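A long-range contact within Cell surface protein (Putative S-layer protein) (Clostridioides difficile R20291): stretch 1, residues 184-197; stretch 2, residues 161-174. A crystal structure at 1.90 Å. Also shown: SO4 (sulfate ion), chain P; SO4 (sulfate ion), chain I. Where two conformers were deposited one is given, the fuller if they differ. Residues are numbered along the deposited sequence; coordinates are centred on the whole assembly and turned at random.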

# COMPACT_ATOMS: atom_id res chain seq x y z
N GLY A 184 -23.97 -40.66 -0.40
CA GLY A 184 -24.76 -40.11 0.69
C GLY A 184 -24.64 -38.59 0.87
O GLY A 184 -25.44 -38.01 1.59
N PHE A 185 -23.66 -37.95 0.24
CA PHE A 185 -23.55 -36.47 0.29
C PHE A 185 -24.86 -35.82 -0.18
O PHE A 185 -25.42 -36.23 -1.18
CB PHE A 185 -22.42 -36.00 -0.62
CG PHE A 185 -22.31 -34.50 -0.71
CD1 PHE A 185 -21.65 -33.79 0.28
CD2 PHE A 185 -22.88 -33.81 -1.76
CE1 PHE A 185 -21.54 -32.40 0.21
CE2 PHE A 185 -22.79 -32.42 -1.84
CZ PHE A 185 -22.11 -31.72 -0.85
N ARG A 186 -25.35 -34.83 0.56
CA ARG A 186 -26.52 -34.05 0.17
C ARG A 186 -26.14 -32.57 0.30
O ARG A 186 -25.43 -32.19 1.25
CB ARG A 186 -27.73 -34.34 1.06
CG ARG A 186 -28.26 -35.78 1.01
CD ARG A 186 -29.03 -36.06 -0.28
NE ARG A 186 -28.18 -36.42 -1.41
CZ ARG A 186 -28.60 -36.63 -2.66
NH1 ARG A 186 -29.89 -36.55 -2.97
NH2 ARG A 186 -27.73 -36.95 -3.61
N VAL A 187 -26.60 -31.73 -0.63
CA VAL A 187 -26.19 -30.31 -0.60
C VAL A 187 -26.68 -29.57 0.64
O VAL A 187 -26.06 -28.57 1.04
CB VAL A 187 -26.58 -29.53 -1.87
CG1 VAL A 187 -25.83 -30.10 -3.08
CG2 VAL A 187 -28.07 -29.49 -2.10
N ASN A 188 -27.78 -30.01 1.25
CA ASN A 188 -28.26 -29.33 2.47
C ASN A 188 -27.34 -29.51 3.68
O ASN A 188 -27.56 -28.86 4.66
CB ASN A 188 -29.70 -29.67 2.85
CG ASN A 188 -29.89 -31.10 3.33
OD1 ASN A 188 -29.07 -31.99 3.12
ND2 ASN A 188 -31.02 -31.32 3.98
N LYS A 189 -26.33 -30.35 3.59
CA LYS A 189 -25.28 -30.43 4.62
C LYS A 189 -24.14 -29.38 4.47
O LYS A 189 -23.29 -29.26 5.35
CB LYS A 189 -24.70 -31.84 4.66
CG LYS A 189 -25.74 -32.92 4.96
CD LYS A 189 -26.51 -32.65 6.26
CE LYS A 189 -27.29 -33.87 6.72
NZ LYS A 189 -28.24 -33.50 7.81
N ILE A 190 -24.15 -28.62 3.37
CA ILE A 190 -23.15 -27.56 3.14
C ILE A 190 -23.48 -26.42 4.07
O ILE A 190 -24.62 -25.97 4.14
CB ILE A 190 -23.15 -27.06 1.68
CG1 ILE A 190 -22.69 -28.17 0.76
CG2 ILE A 190 -22.26 -25.80 1.52
CD1 ILE A 190 -22.91 -27.87 -0.71
N VAL A 191 -22.47 -25.98 4.81
CA VAL A 191 -22.54 -24.80 5.65
C VAL A 191 -21.82 -23.65 4.96
O VAL A 191 -22.29 -22.52 5.01
CB VAL A 191 -21.95 -25.07 7.05
CG1 VAL A 191 -21.76 -23.77 7.84
CG2 VAL A 191 -22.86 -26.02 7.82
N LYS A 192 -20.69 -23.93 4.34
CA LYS A 192 -20.04 -22.93 3.52
C LYS A 192 -19.32 -23.57 2.37
O LYS A 192 -18.93 -24.74 2.43
CB LYS A 192 -19.11 -22.04 4.37
CG LYS A 192 -18.06 -22.74 5.18
CD LYS A 192 -17.39 -21.79 6.18
CE LYS A 192 -16.39 -22.57 7.02
NZ LYS A 192 -15.60 -21.77 7.98
N LEU A 193 -19.20 -22.81 1.30
CA LEU A 193 -18.55 -23.29 0.11
C LEU A 193 -17.04 -23.24 0.27
O LEU A 193 -16.50 -22.42 1.04
CB LEU A 193 -18.98 -22.50 -1.11
CG LEU A 193 -20.47 -22.50 -1.43
CD1 LEU A 193 -20.74 -21.45 -2.49
CD2 LEU A 193 -20.87 -23.88 -1.92
N GLY A 194 -16.36 -24.13 -0.44
CA GLY A 194 -14.90 -24.09 -0.50
C GLY A 194 -14.43 -22.83 -1.21
O GLY A 194 -15.17 -22.24 -2.02
N VAL A 195 -13.21 -22.43 -0.92
CA VAL A 195 -12.67 -21.21 -1.51
C VAL A 195 -11.68 -21.47 -2.64
O VAL A 195 -11.14 -22.57 -2.81
CB VAL A 195 -12.05 -20.31 -0.42
CG1 VAL A 195 -13.13 -19.87 0.54
CG2 VAL A 195 -10.91 -21.00 0.32
N ALA A 196 -11.42 -20.43 -3.42
CA ALA A 196 -10.45 -20.49 -4.49
C ALA A 196 -9.05 -20.57 -3.86
O ALA A 196 -8.87 -20.38 -2.65
CB ALA A 196 -10.59 -19.29 -5.41
N GLY A 197 -8.07 -20.90 -4.70
CA GLY A 197 -6.70 -21.10 -4.23
C GLY A 197 -6.11 -19.79 -3.72
O GLY A 197 -6.51 -18.71 -4.17
S SO4 P . -7.69 -22.13 -8.05
O1 SO4 P . -7.65 -20.86 -8.83
O2 SO4 P . -6.39 -22.34 -7.36
O3 SO4 P . -7.90 -23.27 -8.98
O4 SO4 P . -8.79 -22.05 -7.07
S SO4 I . -26.36 -31.67 10.79
O1 SO4 I . -25.59 -32.77 10.16
O2 SO4 I . -25.59 -30.40 10.75
O3 SO4 I . -26.64 -32.03 12.20
O4 SO4 I . -27.62 -31.47 10.05
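Stretch 2 (161-174) DEKIDLTANPVDST

Stretch 2 runs antiparallel to stretch 1 and is joined to it by two separate patches of backbone pairing rather than by a continuous sheet. Stretch 1 passes from a short loop, residues 184-186, into a 3-10 segment at residues 187-189 and then follows an irregular path, with Val 191 kinked (phi/psi -103/-40) and residues 192-197 extended; stretch 2 has no regular helix or strand and is bent in its middle by a type I beta turn from Asp 165 to Ala 168. The register follows from the nearest CA atoms: Ile 190 lies by Asp 172 (CA to CA 4.9 Å), Leu 193 by Pro 170 (CA to CA 4.4 Å), and Val 195 by Ile 164 (CA to CA 4.1 Å).

The first patch centres on Lys 192 and Val 171, a single antiparallel bridge. Val 171 N donates to Lys 192 O at 2.9 Å, almost linearly, while Val 171 O accepts from both Val 191 N (2.8 Å) and, at greater length, Lys 192 N (3.3 Å). The second patch flanks Val 195 and Ile 164: Ala 196 N donates to Lys 163 O at 2.9 Å, and Asp 165 N to Gly 194 O, also at 2.9 Å. The same two carbonyls receive CA-H...O contacts, Val 195 CA to Lys 163 O and Ile 164 CA to Gly 194 O, both 3.4 Å.

Between the patches the turn takes stretch 2 out of pairing, and water 1 fills the gap. Water 1 accepts from Gly 194 N at 2.9 Å and donates to Asp 165 O and Ala 168 O, each at 2.7 Å. Glycine suits this crowded position: Gly 194 CA is 3.5 Å from Asn 169 O and 4.2 Å from Ala 168 CB, and an ideal CB would clash with both of those stretch 2 atoms. Asp 165 stabilises the turn through its carboxylate, since Asp 165 OD1 accepts from Thr 167 OG1 at 2.6 Å and from Thr 167 N at 3.0 Å.

One apolar group gathers on Pro 170, which is buried and has no backbone NH to leave unsatisfied. Pro 170 CG meets Ile 190 CG1 at 3.8 Å and Phe 185 CZ at 4.2 Å, the aromatic ring approaching obliquely. A second group forms around Leu 193, which points its CA-to-CB bond away overall, yet Leu 193 CB still lies 4.0 Å from Ile 164 CG2, and Leu 193 CD2 reaches Leu 166 CD2 at 3.6 Å; a long, branched chain can thus make apolar contacts with two residues at once.

Near the 3-10 segment the contact becomes more polar. Lys 189 O receives a CA-H...O contact from Asp 172 CA at 3.4 Å and a hydrogen bond from water 3 at 2.6 Å; that water in turn accepts from Ser 173 N at 2.8 Å. The sulfate of chain I, probably from the crystallisation liquor, also links the stretches here: Ser 173 OG donates to sulfate O2 at 2.7 Å and Lys 189 NZ to sulfate O4 at 3.1 Å, the lysine's charge suiting the anion.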

# COMPACT_ATOMS: atom_id res chain seq x y z
N ASP A 161 -16.10 -10.95 1.03
CA ASP A 161 -15.92 -12.39 1.21
C ASP A 161 -14.86 -12.95 0.29
O ASP A 161 -14.60 -12.40 -0.80
CB ASP A 161 -17.26 -13.13 1.01
CG ASP A 161 -18.25 -12.88 2.15
OD1 ASP A 161 -17.81 -12.61 3.30
OD2 ASP A 161 -19.47 -12.99 1.92
N GLU A 162 -14.22 -14.03 0.72
CA GLU A 162 -13.25 -14.75 -0.11
C GLU A 162 -13.95 -15.42 -1.29
O GLU A 162 -15.09 -15.92 -1.15
CB GLU A 162 -12.49 -15.79 0.73
CG GLU A 162 -11.64 -15.12 1.82
CD GLU A 162 -10.93 -16.10 2.78
OE1 GLU A 162 -11.24 -17.31 2.77
OE2 GLU A 162 -10.07 -15.63 3.55
N LYS A 163 -13.27 -15.42 -2.44
CA LYS A 163 -13.79 -16.01 -3.66
C LYS A 163 -14.04 -17.49 -3.47
O LYS A 163 -13.22 -18.18 -2.88
CB LYS A 163 -12.87 -15.78 -4.85
CG LYS A 163 -12.89 -14.31 -5.27
CD LYS A 163 -12.02 -14.04 -6.49
CE LYS A 163 -12.16 -12.58 -6.89
NZ LYS A 163 -11.43 -12.36 -8.17
N ILE A 164 -15.18 -17.94 -3.95
CA ILE A 164 -15.59 -19.31 -3.72
C ILE A 164 -15.31 -20.16 -4.97
O ILE A 164 -15.08 -19.61 -6.06
CB ILE A 164 -17.04 -19.44 -3.13
CG1 ILE A 164 -18.08 -18.62 -3.87
CG2 ILE A 164 -17.09 -18.97 -1.69
CD1 ILE A 164 -18.18 -18.94 -5.31
N ASP A 165 -15.31 -21.48 -4.81
CA ASP A 165 -15.02 -22.40 -5.91
C ASP A 165 -15.88 -23.63 -5.71
O ASP A 165 -15.68 -24.37 -4.76
CB ASP A 165 -13.52 -22.74 -5.85
CG ASP A 165 -13.05 -23.69 -6.95
OD1 ASP A 165 -13.84 -24.17 -7.82
OD2 ASP A 165 -11.83 -23.96 -6.91
N LEU A 166 -16.85 -23.82 -6.60
CA LEU A 166 -17.79 -24.94 -6.49
C LEU A 166 -17.18 -26.29 -6.90
O LEU A 166 -17.80 -27.33 -6.68
CB LEU A 166 -19.05 -24.66 -7.30
CG LEU A 166 -19.82 -23.40 -6.90
CD1 LEU A 166 -21.04 -23.20 -7.79
CD2 LEU A 166 -20.23 -23.47 -5.45
N THR A 167 -15.96 -26.28 -7.48
CA THR A 167 -15.20 -27.51 -7.69
C THR A 167 -14.47 -27.98 -6.43
O THR A 167 -14.08 -29.14 -6.36
CB THR A 167 -14.19 -27.42 -8.86
OG1 THR A 167 -13.11 -26.56 -8.49
CG2 THR A 167 -14.84 -26.89 -10.09
N ALA A 168 -14.27 -27.10 -5.45
CA ALA A 168 -13.64 -27.46 -4.19
C ALA A 168 -14.64 -28.08 -3.20
O ALA A 168 -15.85 -27.86 -3.26
CB ALA A 168 -12.98 -26.23 -3.56
N ASN A 169 -14.08 -28.80 -2.25
CA ASN A 169 -14.86 -29.43 -1.19
C ASN A 169 -15.49 -28.37 -0.30
O ASN A 169 -14.78 -27.51 0.23
CB ASN A 169 -13.95 -30.31 -0.33
CG ASN A 169 -13.50 -31.58 -1.03
OD1 ASN A 169 -13.80 -31.81 -2.19
ND2 ASN A 169 -12.81 -32.44 -0.28
N PRO A 170 -16.82 -28.40 -0.14
CA PRO A 170 -17.43 -27.50 0.80
C PRO A 170 -17.23 -28.00 2.23
O PRO A 170 -16.71 -29.08 2.43
CB PRO A 170 -18.91 -27.53 0.39
CG PRO A 170 -19.11 -28.93 -0.11
CD PRO A 170 -17.83 -29.25 -0.82
N VAL A 171 -17.66 -27.20 3.19
CA VAL A 171 -17.56 -27.51 4.60
C VAL A 171 -18.92 -27.80 5.20
O VAL A 171 -19.89 -27.06 4.95
CB VAL A 171 -16.90 -26.34 5.34
CG1 VAL A 171 -16.77 -26.60 6.83
CG2 VAL A 171 -15.54 -26.07 4.73
N ASP A 172 -18.99 -28.85 6.01
CA ASP A 172 -20.21 -29.21 6.72
C ASP A 172 -20.18 -28.75 8.19
O ASP A 172 -19.27 -28.01 8.59
CB ASP A 172 -20.53 -30.72 6.52
CG ASP A 172 -19.69 -31.67 7.38
OD1 ASP A 172 -18.83 -31.22 8.18
OD2 ASP A 172 -19.89 -32.93 7.22
N SER A 173 -21.15 -29.18 8.98
CA SER A 173 -21.32 -28.65 10.34
C SER A 173 -20.26 -29.17 11.31
O SER A 173 -20.06 -28.59 12.37
CB SER A 173 -22.71 -28.96 10.86
OG SER A 173 -22.92 -30.38 10.90
N THR A 174 -19.54 -30.22 10.94
CA THR A 174 -18.42 -30.70 11.74
C THR A 174 -17.16 -29.91 11.53
O THR A 174 -16.19 -30.15 12.22
CB THR A 174 -18.04 -32.17 11.43
OG1 THR A 174 -17.44 -32.25 10.11
CG2 THR A 174 -19.22 -33.06 11.54
O HOH W 1 -17.17 -25.54 -2.80
O HOH W 2 -10.08 -24.09 -4.78
O HOH W 3 -23.60 -30.05 7.82